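Beta-lactamase-related domain-containing protein (Bacteroides dorei DSM 17855, PDB 5TGF) probably acts as a serine hydrolase of the beta-lactamase and penicillin-binding protein superfamily and binds calcium, though its substrate is not established. Local coordinates at residues Y282-P287 with I296-G301; Q235-D240 with L267-E272; A290-W295 with Y303-A308. All coordinates share one frame; numbering follows the deposited sequence.

Contact 1: Y282-P287 with I296-G301; sequences YQISSP and INKRDG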
loop_
_atom_site.group_PDB
_atom_site.type_symbol
_atom_site.label_atom_id
_atom_site.label_comp_id
_atom_site.label_asym_id
_atom_site.label_seq_id
_atom_site.Cartn_x
_atom_site.Cartn_y
_atom_site.Cartn_z
ATOM N N TYR A 282 -13.436 -8.327 -1.188
ATOM C CA TYR A 282 -14.375 -7.280 -0.804
ATOM C C TYR A 282 -13.874 -6.422 0.350
ATOM O O TYR A 282 -14.462 -5.379 0.662
ATOM C CB TYR A 282 -15.754 -7.899 -0.508
ATOM C CG TYR A 282 -15.857 -8.810 0.681
ATOM C CD1 TYR A 282 -16.027 -8.307 1.959
ATOM C CD2 TYR A 282 -15.846 -10.190 0.523
ATOM C CE1 TYR A 282 -16.132 -9.141 3.057
ATOM C CE2 TYR A 282 -15.943 -11.041 1.621
ATOM C CZ TYR A 282 -16.112 -10.498 2.882
ATOM O OH TYR A 282 -16.214 -11.298 3.976
ATOM N N GLN A 283 -12.755 -6.793 0.935
ATOM C CA GLN A 283 -12.004 -5.844 1.789
ATOM C C GLN A 283 -10.536 -5.850 1.378
ATOM O O GLN A 283 -9.899 -6.914 1.302
ATOM C CB GLN A 283 -12.163 -6.173 3.266
ATOM C CG GLN A 283 -11.634 -5.055 4.179
ATOM C CD GLN A 283 -12.064 -5.208 5.631
ATOM O OE1 GLN A 283 -13.154 -4.787 5.995
ATOM N NE2 GLN A 283 -11.204 -5.807 6.462
ATOM N N ILE A 284 -10.043 -4.672 1.052
ATOM C CA ILE A 284 -8.683 -4.457 0.592
ATOM C C ILE A 284 -8.033 -3.338 1.465
ATOM O O ILE A 284 -8.689 -2.374 1.901
ATOM C CB ILE A 284 -8.715 -4.016 -0.889
ATOM C CG1 ILE A 284 -9.218 -5.171 -1.784
ATOM C CG2 ILE A 284 -7.337 -3.571 -1.380
ATOM C CD1 ILE A 284 -9.850 -4.672 -3.046
ATOM N N SER A 285 -6.735 -3.487 1.729
ATOM C CA SER A 285 -6.015 -2.552 2.574
ATOM C C SER A 285 -4.548 -2.475 2.214
ATOM O O SER A 285 -4.029 -3.282 1.421
ATOM C CB SER A 285 -6.130 -3.000 4.021
ATOM O OG SER A 285 -5.241 -4.098 4.203
ATOM N N SER A 286 -3.868 -1.478 2.797
ATOM C CA SER A 286 -2.405 -1.358 2.715
ATOM C C SER A 286 -1.822 -0.808 4.054
ATOM O O SER A 286 -1.384 0.343 4.126
ATOM C CB SER A 286 -2.014 -0.480 1.536
ATOM O OG SER A 286 -0.638 -0.666 1.170
ATOM N N PRO A 287 -1.824 -1.631 5.134
ATOM C CA PRO A 287 -1.372 -1.123 6.420
ATOM C C PRO A 287 0.120 -0.848 6.435
ATOM O O PRO A 287 0.868 -1.542 5.775
ATOM C CB PRO A 287 -1.693 -2.255 7.403
ATOM C CG PRO A 287 -2.540 -3.205 6.642
ATOM C CD PRO A 287 -2.153 -3.055 5.200
ATOM N N ILE A 296 -10.802 -0.372 2.056
ATOM C CA ILE A 296 -12.099 -0.326 1.403
ATOM C C ILE A 296 -12.820 -1.631 1.753
ATOM O O ILE A 296 -12.222 -2.723 1.685
ATOM C CB ILE A 296 -11.938 -0.214 -0.105
ATOM C CG1 ILE A 296 -11.386 1.159 -0.493
ATOM C CG2 ILE A 296 -13.238 -0.500 -0.825
ATOM C CD1 ILE A 296 -11.082 1.255 -1.976
ATOM N N ASN A 297 -14.099 -1.529 2.131
ATOM C CA ASN A 297 -14.979 -2.695 2.254
ATOM C C ASN A 297 -16.168 -2.521 1.307
ATOM O O ASN A 297 -17.058 -1.660 1.531
ATOM C CB ASN A 297 -15.434 -2.904 3.695
ATOM C CG ASN A 297 -16.234 -4.207 3.872
ATOM O OD1 ASN A 297 -17.237 -4.434 3.192
ATOM N ND2 ASN A 297 -15.757 -5.080 4.735
ATOM N N LYS A 298 -16.151 -3.278 0.220
ATOM C CA LYS A 298 -17.173 -3.104 -0.815
ATOM C C LYS A 298 -18.570 -3.528 -0.363
ATOM O O LYS A 298 -19.540 -3.022 -0.870
ATOM C CB LYS A 298 -16.793 -3.832 -2.094
ATOM C CG LYS A 298 -15.509 -3.304 -2.721
ATOM C CD LYS A 298 -15.202 -4.040 -4.004
ATOM C CE LYS A 298 -13.728 -3.918 -4.354
ATOM N NZ LYS A 298 -13.483 -4.292 -5.760
ATOM N N ARG A 299 -18.660 -4.491 0.541
ATOM C CA ARG A 299 -19.938 -4.928 1.052
ATOM C C ARG A 299 -20.582 -3.888 1.956
ATOM O O ARG A 299 -21.779 -3.660 1.834
ATOM C CB ARG A 299 -19.784 -6.237 1.799
ATOM C CG ARG A 299 -19.541 -7.390 0.842
ATOM C CD ARG A 299 -19.966 -8.692 1.479
ATOM N NE ARG A 299 -19.657 -9.817 0.605
ATOM C CZ ARG A 299 -19.562 -11.066 1.029
ATOM N NH1 ARG A 299 -19.759 -11.340 2.323
ATOM N NH2 ARG A 299 -19.282 -12.033 0.156
ATOM N N ASP A 300 -19.783 -3.234 2.800
ATOM C CA ASP A 300 -20.234 -2.075 3.602
ATOM C C ASP A 300 -20.480 -0.825 2.761
ATOM O O ASP A 300 -21.144 0.071 3.211
ATOM C CB ASP A 300 -19.207 -1.690 4.664
ATOM C CG ASP A 300 -18.937 -2.790 5.682
ATOM O OD1 ASP A 300 -19.818 -3.665 5.827
ATOM O OD2 ASP A 300 -17.842 -2.750 6.338
ATOM N N GLY A 301 -19.861 -0.739 1.592
ATOM C CA GLY A 301 -19.825 0.490 0.804
ATOM C C GLY A 301 -18.966 1.588 1.441
ATOM O O GLY A 301 -19.273 2.776 1.315
#
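Strands 281-285 and 293-297 run antiparallel here, with Ile284 and Ile296 as a hydrogen-bonded pair (Ile284 N to Ile296 O 3.0 Å, Ile296 N to Ile284 O 2.9 Å) and Gln283 facing Asn297 as the adjoining non-hydrogen-bonded pair. This is a beta hairpin within the antiparallel sheet of the beta-lactamase fold. Past the pairing, Lys298 N still reaches Tyr282 O at 2.7 Å. On its other side the strand has a classic beta bulge, Tyr282 and Gln283 together standing opposite Leu273 of strand 270-274. At the bulge Tyr282 holds CG in the crowded position between N and the carbonyl carbon (chi1 66°), and its ring lies beneath the extended Arg299. The guanidinium is stacked flat on one ring face, the planes only 8° apart, with CZ 3.9 Å from the ring centroid in a cation-pi contact, while CD adds a CH-pi contact further back along the chain. On the face carrying Gln283 and Asn297, the two amides are turned 73° to each other: Asn297 ND2 donates in its own plane to Gln283 OE1 at 2.9 Å, arriving above the Gln283 carbonyl plane. Gln283 NE2 turns to Glu272. On the isoleucine face, packed against Trp62, Ile284 CD1 touches Lys298 CE, whose NZ continues to Gln238. The turn after the strand is closed by an Asx motif, Asp300 N donating to Asn297 OD1 at 2.8 Å.

Contact 2: Q235-D240 with L267-E272; sequences QTMQAD and LGEWRE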
loop_
_atom_site.group_PDB
_atom_site.type_symbol
_atom_site.label_atom_id
_atom_site.label_comp_id
_atom_site.label_asym_id
_atom_site.label_seq_id
_atom_site.Cartn_x
_atom_site.Cartn_y
_atom_site.Cartn_z
ATOM N N GLN A 235 -9.354 -3.169 -11.282
ATOM C CA GLN A 235 -9.726 -4.562 -11.070
ATOM C C GLN A 235 -8.506 -5.489 -10.977
ATOM O O GLN A 235 -8.422 -6.344 -10.077
ATOM C CB GLN A 235 -10.699 -5.054 -12.138
ATOM C CG GLN A 235 -12.090 -4.461 -11.991
ATOM C CD GLN A 235 -12.694 -4.721 -10.608
ATOM O OE1 GLN A 235 -12.842 -3.800 -9.793
ATOM N NE2 GLN A 235 -12.991 -5.990 -10.318
ATOM N N THR A 236 -7.537 -5.268 -11.848
ATOM C CA THR A 236 -6.295 -6.061 -11.853
ATOM C C THR A 236 -5.490 -5.813 -10.557
ATOM O O THR A 236 -4.946 -6.756 -9.994
ATOM C CB THR A 236 -5.436 -5.742 -13.089
ATOM O OG1 THR A 236 -6.142 -6.197 -14.268
ATOM C CG2 THR A 236 -4.068 -6.442 -13.024
HETATM N N MSE A 237 -5.472 -4.572 -10.069
HETATM C CA MSE A 237 -4.786 -4.266 -8.815
HETATM C C MSE A 237 -5.387 -5.032 -7.644
HETATM O O MSE A 237 -4.704 -5.285 -6.638
HETATM C CB MSE A 237 -4.839 -2.752 -8.540
HETATM C CG MSE A 237 -3.946 -1.878 -9.450
HETATM SE SE MSE A 237 -4.468 0.015 -9.195
HETATM C CE MSE A 237 -3.800 0.247 -7.333
ATOM N N GLN A 238 -6.688 -5.275 -7.713
ATOM C CA GLN A 238 -7.460 -5.957 -6.654
ATOM C C GLN A 238 -7.598 -7.462 -6.828
ATOM O O GLN A 238 -8.159 -8.131 -5.946
ATOM C CB GLN A 238 -8.840 -5.288 -6.533
ATOM C CG GLN A 238 -8.744 -3.833 -6.139
ATOM C CD GLN A 238 -10.087 -3.126 -6.024
ATOM O OE1 GLN A 238 -11.151 -3.751 -6.126
ATOM N NE2 GLN A 238 -10.046 -1.838 -5.703
ATOM N N ALA A 239 -7.114 -8.000 -7.946
ATOM C CA ALA A 239 -7.221 -9.435 -8.233
ATOM C C ALA A 239 -6.155 -10.224 -7.480
ATOM O O ALA A 239 -5.168 -9.680 -7.032
ATOM C CB ALA A 239 -7.055 -9.707 -9.737
ATOM N N ASP A 240 -6.335 -11.532 -7.458
ATOM C CA ASP A 240 -5.348 -12.456 -6.942
ATOM C C ASP A 240 -4.068 -12.367 -7.766
ATOM O O ASP A 240 -4.050 -12.796 -8.899
ATOM C CB ASP A 240 -5.911 -13.890 -7.038
ATOM C CG ASP A 240 -4.949 -14.947 -6.521
ATOM O OD1 ASP A 240 -3.896 -14.626 -5.935
ATOM O OD2 ASP A 240 -5.286 -16.124 -6.621
ATOM N N LEU A 267 -1.896 -6.050 -6.369
ATOM C CA LEU A 267 -0.763 -5.183 -6.715
ATOM C C LEU A 267 -0.612 -4.084 -5.682
ATOM O O LEU A 267 -1.479 -3.202 -5.537
ATOM C CB LEU A 267 -0.947 -4.560 -8.098
ATOM C CG LEU A 267 -1.223 -5.561 -9.227
ATOM C CD1 LEU A 267 -1.512 -4.817 -10.530
ATOM C CD2 LEU A 267 -0.047 -6.491 -9.449
ATOM N N GLY A 268 0.390 -4.220 -4.829
ATOM C CA GLY A 268 0.615 -3.256 -3.736
ATOM C C GLY A 268 -0.491 -3.106 -2.693
ATOM O O GLY A 268 -0.612 -2.063 -2.103
ATOM N N GLU A 269 -1.298 -4.142 -2.488
ATOM C CA GLU A 269 -2.419 -4.086 -1.583
ATOM C C GLU A 269 -2.799 -5.499 -1.129
ATOM O O GLU A 269 -2.700 -6.483 -1.922
ATOM C CB GLU A 269 -3.612 -3.407 -2.255
ATOM C CG GLU A 269 -4.127 -4.108 -3.521
ATOM C CD GLU A 269 -4.722 -3.116 -4.538
ATOM O OE1 GLU A 269 -5.971 -3.009 -4.648
ATOM O OE2 GLU A 269 -3.929 -2.360 -5.187
ATOM N N TRP A 270 -3.235 -5.602 0.124
ATOM C CA TRP A 270 -3.694 -6.867 0.692
ATOM C C TRP A 270 -5.158 -7.094 0.371
ATOM O O TRP A 270 -6.010 -6.169 0.475
ATOM C CB TRP A 270 -3.534 -6.895 2.236
ATOM C CG TRP A 270 -2.116 -6.762 2.746
ATOM C CD1 TRP A 270 -1.452 -5.599 3.073
ATOM C CD2 TRP A 270 -1.210 -7.822 3.037
ATOM N NE1 TRP A 270 -0.173 -5.882 3.458
ATOM C CE2 TRP A 270 -0.002 -7.240 3.453
ATOM C CE3 TRP A 270 -1.268 -9.222 2.878
ATOM C CZ2 TRP A 270 1.127 -7.997 3.752
ATOM C CZ3 TRP A 270 -0.135 -9.978 3.214
ATOM C CH2 TRP A 270 1.027 -9.375 3.638
ATOM N N ARG A 271 -5.451 -8.332 0.007
ATOM C CA ARG A 271 -6.796 -8.860 -0.101
ATOM C C ARG A 271 -7.230 -9.472 1.225
ATOM O O ARG A 271 -6.941 -10.619 1.514
ATOM C CB ARG A 271 -6.846 -9.865 -1.253
ATOM C CG ARG A 271 -6.532 -9.238 -2.618
ATOM C CD ARG A 271 -6.383 -10.226 -3.780
ATOM N NE ARG A 271 -7.170 -11.460 -3.646
ATOM C CZ ARG A 271 -8.263 -11.796 -4.320
ATOM N NH1 ARG A 271 -8.873 -10.975 -5.162
ATOM N NH2 ARG A 271 -8.785 -12.967 -4.082
ATOM N N GLU A 272 -7.761 -8.640 2.118
ATOM C CA GLU A 272 -7.987 -9.062 3.506
ATOM C C GLU A 272 -9.193 -10.014 3.617
ATOM O O GLU A 272 -9.135 -10.993 4.349
ATOM C CB GLU A 272 -8.234 -7.872 4.432
ATOM C CG GLU A 272 -7.022 -6.976 4.624
ATOM C CD GLU A 272 -7.234 -5.926 5.711
ATOM O OE1 GLU A 272 -8.378 -5.521 5.954
ATOM O OE2 GLU A 272 -6.234 -5.445 6.251
HETATM O O HOH W 1 -6.999 -0.910 -6.028
#
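Met237 O, near the C-terminal end of helix 231-238, takes a nearly straight bond from Leu267 N at 2.9 Å, the donor standing above the carbonyl plane. One residue on, Gln238 O accepts from Arg271 NH1 at 3.0 Å; this bond lies in both the guanidinium and the carbonyl planes and uses a lone pair of the oxygen. Two carbonyls at the helix end are thus tied to the chain leading into edge strand 270-274. Leu267 CG and CD1 lie over Met237 CA, and CD1 also meets Thr236 CG2 at 3.9 Å. The backbone N of Asp240 sits over one face of the Arg271 guanidinium, toward its rim. Arg271 is bent at chi3 (29°), and its NE is held by Ser263 O, which helps fix the rotation of the group. Gln238, extended beyond CG, passes Glu269 OE1 with CG at 3.3 Å; its OE1 is taken by Lys298, and NE2 donates to a water that donates to Glu269 OE1 at 2.7 Å. Selenomethionine Met237 runs on toward Trp62, Ala65 and Ala66 of helix 60-74. Glu269, its CG in the crowded rotamer (chi1 60°), pushes its carboxyl group against Met237 O, 3.0 Å from CD. Its OE2 is also 2.6 Å from Leu267 O. Such crowding by carbonyl oxygens in a buried place would raise the acid's pKa, so Glu269 is probably protonated.

Contact 3: A290-W295 with Y303-A308; sequences AGAYPW and YGFFIA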
loop_
_atom_site.group_PDB
_atom_site.type_symbol
_atom_site.label_atom_id
_atom_site.label_comp_id
_atom_site.label_asym_id
_atom_site.label_seq_id
_atom_site.Cartn_x
_atom_site.Cartn_y
_atom_site.Cartn_z
ATOM N N ALA A 290 3.677 1.360 11.321
ATOM C CA ALA A 290 3.566 2.362 12.375
ATOM C C ALA A 290 2.142 2.833 12.640
ATOM O O ALA A 290 1.933 3.773 13.445
ATOM C CB ALA A 290 4.473 3.567 12.067
ATOM N N GLY A 291 1.160 2.169 12.043
ATOM C CA GLY A 291 -0.235 2.372 12.398
ATOM C C GLY A 291 -1.172 2.920 11.331
ATOM O O GLY A 291 -2.377 2.802 11.470
ATOM N N ALA A 292 -0.637 3.430 10.226
ATOM C CA ALA A 292 -1.481 3.902 9.139
ATOM C C ALA A 292 -2.279 2.712 8.565
ATOM O O ALA A 292 -1.697 1.646 8.259
ATOM C CB ALA A 292 -0.642 4.547 8.041
ATOM N N TYR A 293 -3.581 2.883 8.438
ATOM C CA TYR A 293 -4.473 1.811 7.966
ATOM C C TYR A 293 -5.537 2.396 7.036
ATOM O O TYR A 293 -6.559 2.936 7.513
ATOM C CB TYR A 293 -5.148 1.140 9.130
ATOM C CG TYR A 293 -6.014 -0.039 8.709
ATOM C CD1 TYR A 293 -5.438 -1.240 8.281
ATOM C CD2 TYR A 293 -7.382 0.017 8.822
ATOM C CE1 TYR A 293 -6.233 -2.317 7.904
ATOM C CE2 TYR A 293 -8.179 -1.040 8.456
ATOM C CZ TYR A 293 -7.599 -2.215 8.006
ATOM O OH TYR A 293 -8.434 -3.257 7.621
ATOM N N PRO A 294 -5.321 2.265 5.735
ATOM C CA PRO A 294 -6.332 2.542 4.763
ATOM C C PRO A 294 -7.086 1.284 4.330
ATOM O O PRO A 294 -6.474 0.229 4.125
ATOM C CB PRO A 294 -5.519 3.113 3.611
ATOM C CG PRO A 294 -4.217 2.341 3.665
ATOM C CD PRO A 294 -4.040 1.901 5.090
ATOM N N TRP A 295 -8.393 1.388 4.133
ATOM C CA TRP A 295 -9.133 0.245 3.629
ATOM C C TRP A 295 -10.357 0.607 2.828
ATOM O O TRP A 295 -10.924 1.714 2.970
ATOM C CB TRP A 295 -9.519 -0.679 4.771
ATOM C CG TRP A 295 -10.761 -0.294 5.510
ATOM C CD1 TRP A 295 -11.979 -0.910 5.423
ATOM C CD2 TRP A 295 -10.894 0.706 6.531
ATOM N NE1 TRP A 295 -12.886 -0.284 6.255
ATOM C CE2 TRP A 295 -12.236 0.661 6.994
ATOM C CE3 TRP A 295 -10.009 1.629 7.114
ATOM C CZ2 TRP A 295 -12.736 1.545 7.980
ATOM C CZ3 TRP A 295 -10.499 2.511 8.093
ATOM C CH2 TRP A 295 -11.846 2.434 8.537
ATOM N N TYR A 303 -15.139 3.400 2.472
ATOM C CA TYR A 303 -13.692 3.579 2.522
ATOM C C TYR A 303 -13.298 4.439 3.725
ATOM O O TYR A 303 -14.088 5.252 4.211
ATOM C CB TYR A 303 -13.127 4.085 1.194
ATOM C CG TYR A 303 -13.628 5.446 0.760
ATOM C CD1 TYR A 303 -12.918 6.579 1.075
ATOM C CD2 TYR A 303 -14.777 5.582 -0.012
ATOM C CE1 TYR A 303 -13.348 7.828 0.708
ATOM C CE2 TYR A 303 -15.199 6.842 -0.441
ATOM C CZ TYR A 303 -14.471 7.959 -0.053
ATOM O OH TYR A 303 -14.844 9.232 -0.393
ATOM N N GLY A 304 -12.144 4.130 4.317
ATOM C CA GLY A 304 -11.630 4.879 5.431
ATOM C C GLY A 304 -10.112 4.906 5.534
ATOM O O GLY A 304 -9.379 4.066 4.951
ATOM N N PHE A 305 -9.637 5.763 6.416
ATOM C CA PHE A 305 -8.198 5.869 6.627
ATOM C C PHE A 305 -7.979 6.344 8.042
ATOM O O PHE A 305 -8.554 7.366 8.458
ATOM C CB PHE A 305 -7.582 6.825 5.621
ATOM C CG PHE A 305 -6.077 6.953 5.730
ATOM C CD1 PHE A 305 -5.281 5.821 5.893
ATOM C CD2 PHE A 305 -5.457 8.165 5.497
ATOM C CE1 PHE A 305 -3.901 5.899 5.907
ATOM C CE2 PHE A 305 -4.079 8.267 5.526
ATOM C CZ PHE A 305 -3.294 7.139 5.753
ATOM N N PHE A 306 -7.182 5.594 8.799
ATOM C CA PHE A 306 -6.624 6.080 10.067
ATOM C C PHE A 306 -5.142 6.390 9.853
ATOM O O PHE A 306 -4.347 5.513 9.397
ATOM C CB PHE A 306 -6.793 5.018 11.163
ATOM C CG PHE A 306 -6.062 5.311 12.438
ATOM C CD1 PHE A 306 -6.543 6.271 13.343
ATOM C CD2 PHE A 306 -4.939 4.590 12.793
ATOM C CE1 PHE A 306 -5.886 6.493 14.553
ATOM C CE2 PHE A 306 -4.278 4.823 13.974
ATOM C CZ PHE A 306 -4.738 5.801 14.849
ATOM N N ILE A 307 -4.749 7.625 10.196
ATOM C CA ILE A 307 -3.361 8.064 10.039
ATOM C C ILE A 307 -2.763 8.419 11.408
ATOM O O ILE A 307 -3.398 9.067 12.257
ATOM C CB ILE A 307 -3.222 9.217 9.034
ATOM C CG1 ILE A 307 -1.772 9.412 8.614
ATOM C CG2 ILE A 307 -3.833 10.501 9.573
ATOM C CD1 ILE A 307 -1.612 10.471 7.516
ATOM N N ALA A 308 -1.550 7.921 11.639
ATOM C CA ALA A 308 -0.837 8.056 12.864
ATOM C C ALA A 308 0.534 7.399 12.702
ATOM O O ALA A 308 0.763 6.690 11.717
ATOM C CB ALA A 308 -1.602 7.400 14.009
#
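Phe306 O is gripped twice: by Tyr293 N in a nearly straight hydrogen bond of 2.9 Å, and by a CA-H...O contact from Ala292 CA at 3.3 Å. In return Phe306 N donates to Tyr293 O, and a second reciprocal pair joins Trp295 and Gly304, with Trp295 N to Gly304 O at 3.0 Å. Strands 293-297 and 302-307 are thereby locked in antiparallel register. Trp295, its CG in the crowded position (chi1 83°), folds its indole across the neighbouring strand. Gly304 CA lies 3.9 Å from the centroid of the six-membered ring, a CH-pi contact over the face with no side chain intervening. On the same side Phe306 brings its ring edge, at CD2, to within 3.4 Å of Gly291 O; this side is covered by helix 328-337, and Trp20 meets Phe306 edge-to-face. On the opposite face of the sheet, Pro294 and Phe305 lie side by side, CB touching CD1 at 3.5 Å, and Tyr210 of helix 207-218 stacks on Phe305. A central beta hairpin with a terminal helix on one face and another helix on the other is the layered core of the serine beta-lactamase and penicillin-binding protein fold.

How the contacts relate
Following the chain, contact 2 comes first: it closes a loop of 26 residues between Asp240 and Leu267, which contains helix 252-257. Contacts 1 and 3 follow, in series with it. Their segments alternate along the chain, so they cross, sharing strand 293-297: contact 1 pairs it with strand 281-285 across the loop 286-292, and contact 3 pairs it with strand 302-307 across the shorter turn 298-301. The result is a meander of four neighbouring strands, from edge strand 270-274 inward. Glu272, on strand 270-274 just beyond the part that meets the helix, binds Ser285 OG of contact 1 through OE2 and Tyr293 OH of contact 3 through OE1.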